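Local atomic coordinates of dTDP-4-dehydrorhamnose 3-epimerase (Streptomyces niveus, PDB entry 2C0Z), a protein that catalyses the 3-epimerisation of a dTDP-linked 4-keto-6-deoxy sugar on the way to the aminocoumarin antibiotic novobiocin. Residues V67-P77 with A150-L158; G88-D96 with Y104-L112. One frame throughout, in Å; residues are numbered along the deposited sequence.

Interaction 1: residues V67-P77 with A150-L158; sequences VRGIHFVDVPP and ATEHGVHPL
The wall of the cupin active site that carries His71, probably the proton acceptor, is edged here by a short antiparallel pairing of strands 67-73 and 152-154. His71 and Glu152 emerge on the same face, and a water joins them, donating to Glu152 OE2 and lying 3.0 Å from His71 ND1. An extended chain, with CG anti to the backbone N (chi1 -167°), carries the Glu152 carboxylate up to this water. Arg176, itself a probable substrate ligand, forms a salt bridge with OE2, while Asp177 OD1 holds His71 NE2, so the imidazole has a polar partner at each nitrogen. Gly154 suits its place opposite His71, where Ile70 O, 3.0 Å from its CA, and the imidazole leave no room for a side chain. On the other face Phe72 CZ rests 3.7 Å from His153 CB, an off-centre CH-pi contact. The pair is bonded both ways through the backbone, with Phe72 O accepting from His153 N at 2.8 Å. Where the strand ends, His153 ND1 donates to the syn side of Asp74 OD1 over 2.7 Å; the acceptor lies in the imidazole plane but the bond is bent (144°). At the other end Pro157 packs its CB 3.8 Å from Val67 CG1. Strand 152-154 closes one margin of a five-stranded sheet in this chain, while strand 126-132 flanks 67-73 on its other side.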
loop_
_atom_site.group_PDB
_atom_site.type_symbol
_atom_site.label_atom_id
_atom_site.label_comp_id
_atom_site.label_asym_id
_atom_site.label_seq_id
_atom_site.Cartn_x
_atom_site.Cartn_y
_atom_site.Cartn_z
ATOM N N VAL A 67 7.004 -13.363 -15.612
ATOM C CA VAL A 67 5.761 -12.823 -16.183
ATOM C C VAL A 67 4.653 -13.522 -15.404
ATOM O O VAL A 67 4.599 -14.755 -15.364
ATOM C CB VAL A 67 5.643 -13.103 -17.709
ATOM C CG1 VAL A 67 4.226 -12.835 -18.231
ATOM C CG2 VAL A 67 6.603 -12.263 -18.503
ATOM N N ARG A 68 3.767 -12.747 -14.784
ATOM C CA ARG A 68 2.653 -13.269 -14.028
ATOM C C ARG A 68 1.377 -12.732 -14.634
ATOM O O ARG A 68 1.299 -11.569 -15.045
ATOM C CB ARG A 68 2.697 -12.810 -12.577
ATOM C CG ARG A 68 3.926 -13.204 -11.850
ATOM C CD ARG A 68 3.818 -12.955 -10.367
ATOM N N GLY A 69 0.381 -13.587 -14.719
ATOM C CA GLY A 69 -0.888 -13.173 -15.263
ATOM C C GLY A 69 -1.334 -14.150 -16.336
ATOM O O GLY A 69 -0.691 -15.203 -16.484
ATOM N N ILE A 70 -2.380 -13.843 -17.102
ATOM C CA ILE A 70 -3.289 -12.688 -16.959
ATOM C C ILE A 70 -4.438 -13.129 -16.061
ATOM O O ILE A 70 -5.183 -14.047 -16.408
ATOM C CB ILE A 70 -3.832 -12.262 -18.346
ATOM C CG1 ILE A 70 -2.695 -11.884 -19.304
ATOM C CG2 ILE A 70 -4.881 -11.148 -18.183
ATOM C CD1 ILE A 70 -1.764 -10.787 -18.821
ATOM N N HIS A 71 -4.558 -12.520 -14.891
ATOM C CA HIS A 71 -5.514 -12.971 -13.872
ATOM C C HIS A 71 -6.718 -12.062 -13.812
ATOM O O HIS A 71 -6.610 -10.886 -14.059
ATOM C CB HIS A 71 -4.824 -13.049 -12.526
ATOM C CG HIS A 71 -3.680 -14.016 -12.503
ATOM N ND1 HIS A 71 -2.714 -14.012 -11.522
ATOM C CD2 HIS A 71 -3.350 -15.009 -13.361
ATOM C CE1 HIS A 71 -1.833 -14.964 -11.792
ATOM N NE2 HIS A 71 -2.192 -15.580 -12.902
ATOM N N PHE A 72 -7.864 -12.624 -13.459
ATOM C CA PHE A 72 -9.105 -11.880 -13.304
ATOM C C PHE A 72 -10.020 -12.602 -12.351
ATOM O O PHE A 72 -9.792 -13.766 -12.004
ATOM C CB PHE A 72 -9.825 -11.647 -14.645
ATOM C CG PHE A 72 -10.374 -12.900 -15.267
ATOM C CD1 PHE A 72 -9.544 -13.762 -15.955
ATOM C CD2 PHE A 72 -11.714 -13.232 -15.129
ATOM C CE1 PHE A 72 -10.017 -14.909 -16.535
ATOM C CE2 PHE A 72 -12.196 -14.397 -15.711
ATOM C CZ PHE A 72 -11.323 -15.237 -16.413
ATOM N N VAL A 73 -11.063 -11.889 -11.953
ATOM C CA VAL A 73 -12.103 -12.424 -11.082
ATOM C C VAL A 73 -13.450 -12.425 -11.814
ATOM O O VAL A 73 -13.833 -11.454 -12.478
ATOM C CB VAL A 73 -12.164 -11.618 -9.757
ATOM C CG1 VAL A 73 -13.343 -12.056 -8.932
ATOM C CG2 VAL A 73 -10.845 -11.767 -8.975
ATOM N N ASP A 74 -14.181 -13.534 -11.691
ATOM C CA ASP A 74 -15.496 -13.653 -12.294
ATOM C C ASP A 74 -16.402 -12.498 -11.922
ATOM O O ASP A 74 -16.338 -11.988 -10.797
ATOM C CB ASP A 74 -16.186 -14.954 -11.818
ATOM C CG ASP A 74 -15.447 -16.196 -12.236
ATOM O OD1 ASP A 74 -14.584 -16.119 -13.131
ATOM O OD2 ASP A 74 -15.622 -17.305 -11.691
ATOM N N VAL A 75 -17.261 -12.101 -12.862
ATOM C CA VAL A 75 -18.265 -11.068 -12.632
ATOM C C VAL A 75 -19.667 -11.654 -12.871
ATOM O O VAL A 75 -19.939 -12.100 -13.968
ATOM C CB VAL A 75 -18.065 -9.856 -13.569
ATOM C CG1 VAL A 75 -18.929 -8.683 -13.141
ATOM C CG2 VAL A 75 -16.539 -9.465 -13.637
ATOM N N PRO A 76 -20.545 -11.679 -11.869
ATOM C CA PRO A 76 -20.291 -11.244 -10.494
ATOM C C PRO A 76 -19.401 -12.232 -9.734
ATOM O O PRO A 76 -19.228 -13.386 -10.125
ATOM C CB PRO A 76 -21.706 -11.218 -9.865
ATOM C CG PRO A 76 -22.626 -11.466 -10.967
ATOM C CD PRO A 76 -21.913 -12.204 -12.030
ATOM N N PRO A 77 -18.825 -11.797 -8.619
ATOM C CA PRO A 77 -19.056 -10.477 -8.025
ATOM C C PRO A 77 -18.133 -9.373 -8.592
ATOM O O PRO A 77 -18.329 -8.181 -8.360
ATOM C CB PRO A 77 -18.713 -10.735 -6.548
ATOM C CG PRO A 77 -17.654 -11.748 -6.591
ATOM C CD PRO A 77 -17.918 -12.625 -7.806
ATOM N N ALA A 150 -12.595 -19.785 -5.825
ATOM C CA ALA A 150 -13.656 -20.158 -6.752
ATOM C C ALA A 150 -13.862 -19.154 -7.881
ATOM O O ALA A 150 -14.439 -19.494 -8.926
ATOM C CB ALA A 150 -14.971 -20.327 -5.996
ATOM N N THR A 151 -13.432 -17.910 -7.665
ATOM C CA THR A 151 -13.707 -16.848 -8.634
ATOM C C THR A 151 -12.469 -16.310 -9.325
ATOM O O THR A 151 -12.617 -15.516 -10.254
ATOM C CB THR A 151 -14.452 -15.667 -7.993
ATOM O OG1 THR A 151 -13.657 -15.088 -6.949
ATOM C CG2 THR A 151 -15.718 -16.132 -7.321
ATOM N N GLU A 152 -11.278 -16.691 -8.878
ATOM C CA GLU A 152 -10.059 -16.185 -9.520
ATOM C C GLU A 152 -9.576 -17.109 -10.615
ATOM O O GLU A 152 -9.281 -18.293 -10.382
ATOM C CB GLU A 152 -8.909 -15.936 -8.551
ATOM C CG GLU A 152 -7.822 -15.107 -9.250
ATOM C CD GLU A 152 -6.673 -14.746 -8.343
ATOM O OE1 GLU A 152 -6.939 -14.279 -7.223
ATOM O OE2 GLU A 152 -5.504 -14.918 -8.760
ATOM N N HIS A 153 -9.484 -16.562 -11.822
ATOM C CA HIS A 153 -9.116 -17.342 -12.981
ATOM C C HIS A 153 -8.072 -16.607 -13.800
ATOM O O HIS A 153 -7.593 -15.535 -13.403
ATOM C CB HIS A 153 -10.377 -17.665 -13.759
ATOM C CG HIS A 153 -11.373 -18.419 -12.930
ATOM N ND1 HIS A 153 -12.638 -17.952 -12.648
ATOM C CD2 HIS A 153 -11.248 -19.591 -12.267
ATOM C CE1 HIS A 153 -13.260 -18.828 -11.883
ATOM N NE2 HIS A 153 -12.431 -19.819 -11.620
ATOM N N GLY A 154 -7.679 -17.206 -14.914
ATOM C CA GLY A 154 -6.701 -16.552 -15.754
ATOM C C GLY A 154 -6.694 -17.025 -17.183
ATOM O O GLY A 154 -7.333 -18.031 -17.523
ATOM N N VAL A 155 -5.981 -16.273 -18.009
ATOM C CA VAL A 155 -5.645 -16.723 -19.341
ATOM C C VAL A 155 -4.129 -16.704 -19.524
ATOM O O VAL A 155 -3.387 -16.054 -18.787
ATOM C CB VAL A 155 -6.412 -15.937 -20.440
ATOM C CG1 VAL A 155 -7.909 -15.961 -20.227
ATOM C CG2 VAL A 155 -5.947 -14.568 -20.574
ATOM N N HIS A 156 -3.667 -17.429 -20.519
ATOM C CA HIS A 156 -2.252 -17.604 -20.752
ATOM C C HIS A 156 -1.597 -16.284 -21.140
ATOM O O HIS A 156 -2.049 -15.615 -22.072
ATOM C CB HIS A 156 -2.008 -18.627 -21.850
ATOM C CG HIS A 156 -0.661 -19.246 -21.776
ATOM N ND1 HIS A 156 0.488 -18.562 -22.094
ATOM C CD2 HIS A 156 -0.277 -20.501 -21.440
ATOM C CE1 HIS A 156 1.528 -19.358 -21.922
ATOM N NE2 HIS A 156 1.087 -20.546 -21.549
ATOM N N PRO A 157 -0.547 -15.878 -20.426
ATOM C CA PRO A 157 0.079 -14.582 -20.743
ATOM C C PRO A 157 0.820 -14.538 -22.080
ATOM O O PRO A 157 1.115 -13.449 -22.567
ATOM C CB PRO A 157 1.032 -14.360 -19.561
ATOM C CG PRO A 157 1.340 -15.680 -19.068
ATOM C CD PRO A 157 0.110 -16.551 -19.287
ATOM N N LEU A 158 1.075 -15.704 -22.690
ATOM C CA LEU A 158 1.636 -15.755 -24.033
ATOM C C LEU A 158 0.563 -16.039 -25.097
ATOM O O LEU A 158 0.882 -16.414 -26.235
ATOM C CB LEU A 158 2.777 -16.794 -24.095
ATOM C CG LEU A 158 3.870 -16.647 -23.035
ATOM C CD1 LEU A 158 4.977 -17.696 -23.296
ATOM C CD2 LEU A 158 4.453 -15.296 -23.010
HETATM O O HOH W 1 -3.931 -12.726 -9.066
#

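Interaction 2: residues G88-D96 with Y104-L112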
loop_
_atom_site.group_PDB
_atom_site.type_symbol
_atom_site.label_atom_id
_atom_site.label_comp_id
_atom_site.label_asym_id
_atom_site.label_seq_id
_atom_site.Cartn_x
_atom_site.Cartn_y
_atom_site.Cartn_z
ATOM N N GLY A 88 11.627 -0.992 -7.427
ATOM C CA GLY A 88 11.991 -1.543 -8.703
ATOM C C GLY A 88 11.130 -1.011 -9.829
ATOM O O GLY A 88 10.678 0.141 -9.812
ATOM N N ALA A 89 10.951 -1.851 -10.845
ATOM C CA ALA A 89 10.197 -1.467 -12.020
ATOM C C ALA A 89 9.520 -2.678 -12.633
ATOM O O ALA A 89 10.099 -3.759 -12.706
ATOM C CB ALA A 89 11.113 -0.793 -13.076
ATOM N N VAL A 90 8.295 -2.480 -13.095
ATOM C CA VAL A 90 7.559 -3.537 -13.800
ATOM C C VAL A 90 6.917 -2.975 -15.049
ATOM O O VAL A 90 6.635 -1.776 -15.144
ATOM C CB VAL A 90 6.463 -4.266 -12.984
ATOM C CG1 VAL A 90 7.004 -4.770 -11.641
ATOM C CG2 VAL A 90 5.185 -3.442 -12.847
ATOM N N PHE A 91 6.744 -3.854 -16.034
ATOM C CA PHE A 91 5.884 -3.579 -17.153
ATOM C C PHE A 91 4.526 -4.156 -16.772
ATOM O O PHE A 91 4.354 -5.381 -16.713
ATOM C CB PHE A 91 6.460 -4.242 -18.400
ATOM C CG PHE A 91 5.686 -3.961 -19.665
ATOM C CD1 PHE A 91 5.680 -2.685 -20.207
ATOM C CD2 PHE A 91 4.979 -4.981 -20.315
ATOM C CE1 PHE A 91 4.989 -2.413 -21.411
ATOM C CE2 PHE A 91 4.321 -4.733 -21.532
ATOM C CZ PHE A 91 4.314 -3.442 -22.059
ATOM N N ASP A 92 3.571 -3.282 -16.499
ATOM C CA ASP A 92 2.253 -3.678 -16.016
ATOM C C ASP A 92 1.263 -3.707 -17.165
ATOM O O ASP A 92 1.194 -2.775 -17.965
ATOM C CB ASP A 92 1.781 -2.666 -14.971
ATOM C CG ASP A 92 0.549 -3.123 -14.274
ATOM O OD1 ASP A 92 0.719 -3.941 -13.334
ATOM O OD2 ASP A 92 -0.600 -2.782 -14.653
ATOM N N VAL A 93 0.477 -4.761 -17.246
ATOM C CA VAL A 93 -0.444 -4.959 -18.386
ATOM C C VAL A 93 -1.855 -5.184 -17.919
ATOM O O VAL A 93 -2.134 -6.023 -17.032
ATOM C CB VAL A 93 0.033 -6.137 -19.259
ATOM C CG1 VAL A 93 -0.937 -6.470 -20.390
ATOM C CG2 VAL A 93 1.384 -5.821 -19.829
ATOM N N VAL A 94 -2.764 -4.432 -18.518
ATOM C CA VAL A 94 -4.192 -4.660 -18.345
ATOM C C VAL A 94 -4.751 -5.224 -19.649
ATOM O O VAL A 94 -4.311 -4.867 -20.761
ATOM C CB VAL A 94 -4.966 -3.395 -17.912
ATOM C CG1 VAL A 94 -4.567 -2.960 -16.502
ATOM C CG2 VAL A 94 -4.730 -2.248 -18.871
ATOM N N VAL A 95 -5.720 -6.114 -19.508
ATOM C CA VAL A 95 -6.295 -6.826 -20.661
ATOM C C VAL A 95 -7.794 -6.763 -20.545
ATOM O O VAL A 95 -8.350 -7.113 -19.505
ATOM C CB VAL A 95 -5.860 -8.278 -20.679
ATOM C CG1 VAL A 95 -6.468 -9.005 -21.921
ATOM C CG2 VAL A 95 -4.330 -8.352 -20.641
ATOM N N ASP A 96 -8.463 -6.283 -21.586
ATOM C CA ASP A 96 -9.916 -6.263 -21.556
ATOM C C ASP A 96 -10.472 -7.621 -21.885
ATOM O O ASP A 96 -10.439 -8.020 -23.038
ATOM C CB ASP A 96 -10.445 -5.223 -22.529
ATOM C CG ASP A 96 -11.892 -4.881 -22.305
ATOM O OD1 ASP A 96 -12.627 -5.656 -21.634
ATOM O OD2 ASP A 96 -12.368 -3.823 -22.773
ATOM N N TYR A 104 -12.450 -5.507 -26.244
ATOM C CA TYR A 104 -12.244 -6.904 -25.921
ATOM C C TYR A 104 -10.991 -7.420 -26.656
ATOM O O TYR A 104 -10.794 -7.197 -27.848
ATOM C CB TYR A 104 -13.473 -7.770 -26.293
ATOM C CG TYR A 104 -13.164 -9.253 -26.180
ATOM C CD1 TYR A 104 -13.174 -9.877 -24.967
ATOM C CD2 TYR A 104 -12.806 -10.015 -27.289
ATOM C CE1 TYR A 104 -12.846 -11.207 -24.840
ATOM C CE2 TYR A 104 -12.471 -11.335 -27.169
ATOM C CZ TYR A 104 -12.508 -11.948 -25.958
ATOM O OH TYR A 104 -12.162 -13.290 -25.846
ATOM N N GLY A 105 -10.144 -8.119 -25.917
ATOM C CA GLY A 105 -8.925 -8.709 -26.451
ATOM C C GLY A 105 -7.796 -7.748 -26.748
ATOM O O GLY A 105 -6.804 -8.122 -27.412
ATOM N N CYS A 106 -7.963 -6.507 -26.291
ATOM C CA CYS A 106 -6.908 -5.512 -26.358
ATOM C C CYS A 106 -6.186 -5.471 -25.024
ATOM O O CYS A 106 -6.734 -5.833 -23.977
ATOM C CB CYS A 106 -7.470 -4.122 -26.633
ATOM S SG CYS A 106 -8.380 -4.030 -28.196
ATOM N N TRP A 107 -4.947 -5.017 -25.094
ATOM C CA TRP A 107 -4.176 -4.788 -23.870
ATOM C C TRP A 107 -3.459 -3.449 -23.888
ATOM O O TRP A 107 -3.335 -2.792 -24.908
ATOM C CB TRP A 107 -3.204 -5.951 -23.664
ATOM C CG TRP A 107 -2.115 -6.070 -24.672
ATOM C CD1 TRP A 107 -2.149 -6.811 -25.851
ATOM C CD2 TRP A 107 -0.793 -5.496 -24.617
ATOM N NE1 TRP A 107 -0.960 -6.684 -26.518
ATOM C CE2 TRP A 107 -0.105 -5.892 -25.789
ATOM C CE3 TRP A 107 -0.118 -4.678 -23.696
ATOM C CZ2 TRP A 107 1.204 -5.485 -26.075
ATOM C CZ3 TRP A 107 1.202 -4.278 -23.988
ATOM C CH2 TRP A 107 1.851 -4.687 -25.151
ATOM N N GLU A 108 -3.014 -3.039 -22.720
ATOM C CA GLU A 108 -2.228 -1.826 -22.595
ATOM C C GLU A 108 -1.214 -2.018 -21.494
ATOM O O GLU A 108 -1.542 -2.486 -20.421
ATOM C CB GLU A 108 -3.102 -0.609 -22.320
ATOM C CG GLU A 108 -2.331 0.701 -22.400
ATOM C CD GLU A 108 -3.225 1.925 -22.521
ATOM O OE1 GLU A 108 -4.450 1.794 -22.727
ATOM O OE2 GLU A 108 -2.681 3.045 -22.425
ATOM N N GLY A 109 0.016 -1.635 -21.794
ATOM C CA GLY A 109 1.116 -1.723 -20.850
ATOM C C GLY A 109 1.477 -0.350 -20.316
ATOM O O GLY A 109 1.433 0.649 -21.043
ATOM N N THR A 110 1.828 -0.316 -19.032
ATOM C CA THR A 110 2.234 0.896 -18.326
ATOM C C THR A 110 3.493 0.577 -17.534
ATOM O O THR A 110 3.569 -0.457 -16.886
ATOM C CB THR A 110 1.125 1.312 -17.308
ATOM O OG1 THR A 110 -0.133 1.525 -17.991
ATOM C CG2 THR A 110 1.418 2.632 -16.670
ATOM N N ARG A 111 4.477 1.480 -17.542
ATOM C CA ARG A 111 5.639 1.262 -16.671
ATOM C C ARG A 111 5.287 1.770 -15.275
ATOM O O ARG A 111 4.951 2.950 -15.084
ATOM C CB ARG A 111 6.877 1.961 -17.213
ATOM C CG ARG A 111 8.095 1.728 -16.365
ATOM C CD ARG A 111 9.256 2.600 -16.769
ATOM N NE ARG A 111 10.473 2.299 -16.032
ATOM C CZ ARG A 111 11.458 1.551 -16.505
ATOM N NH1 ARG A 111 11.330 0.969 -17.688
ATOM N NH2 ARG A 111 12.543 1.327 -15.770
ATOM N N LEU A 112 5.277 0.842 -14.323
ATOM C CA LEU A 112 5.073 1.140 -12.907
ATOM C C LEU A 112 6.410 0.956 -12.231
ATOM O O LEU A 112 6.937 -0.170 -12.180
ATOM C CB LEU A 112 4.003 0.228 -12.290
ATOM C CG LEU A 112 2.591 0.361 -12.874
ATOM C CD1 LEU A 112 1.625 -0.528 -12.074
ATOM C CD2 LEU A 112 2.155 1.812 -12.877
HETATM O O HOH W 2 -1.158 -1.168 -17.351
#
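Phe91 and Trp107 meet rim to rim, the two side chains crossing at about a right angle: CZ of the phenyl lies 3.8 Å from Trp107 CZ3, each atom near the plane of the other ring. Val93 CG1 approaches the indole obliquely at CE3, also at 3.8 Å, and Val95 CG2 reaches Trp107 CB. Phe91 CG stands anti to the backbone N (chi1 -177°), which carries the ring diagonally across to the partner strand, CZ 3.8 Å from Gly109 CA; a residue without a side chain leaves the ring this place. The strands form an antiparallel beta hairpin of the cupin fold, 89-96 returning as 107-113, with paired backbone bonds at Val90-Leu112, Asp92-Thr110 and Val94-Glu108. Beyond Trp107 the pairing runs on toward the connecting loop, where Gly105, at positive phi, donates its N-H to Asp96 O. The face of Asp92, Val94 and Leu112 turns toward strands 81-87 and 119-122. There Leu112 CD1 lies 3.6 Å from Asp92 CG, an apolar branch against a buried carboxylate whose OD1 is hydrogen-bonded to His128, a probable substrate-binding residue. A water donates to Thr110 OG1 at 3.0 Å and also lies near Asp92 O and OD2. Arg111 stretches out at the exposed margin, its NH2 3.7 Å from Ala89 CB, while its NE pairs with Asp113.

In the fold
Interactions 1 and 2 pair strands at the two margins of one antiparallel sheet, with strand 126-132 between their inner strands 67-73 and 89-96. Their centres lie 14 Å apart, and they touch through Ile70 CG2 and Val95 CG2, 3.8 Å from each other. Both are partly buried, but interaction 2 is the more apolar, with Val94 and Leu112 packed on strands of the other sheet and Val93 and Val95 beside Trp107 on the opposite face; interaction 1 brings two histidines and two carboxylates together, with His71 itself the probable proton acceptor. A short loop joins 88-96 to 104-112, whereas 67-77 and 150-158 come from far apart in sequence. His128 relates the two, bonding Asp92 by its side chain and His71 by its backbone.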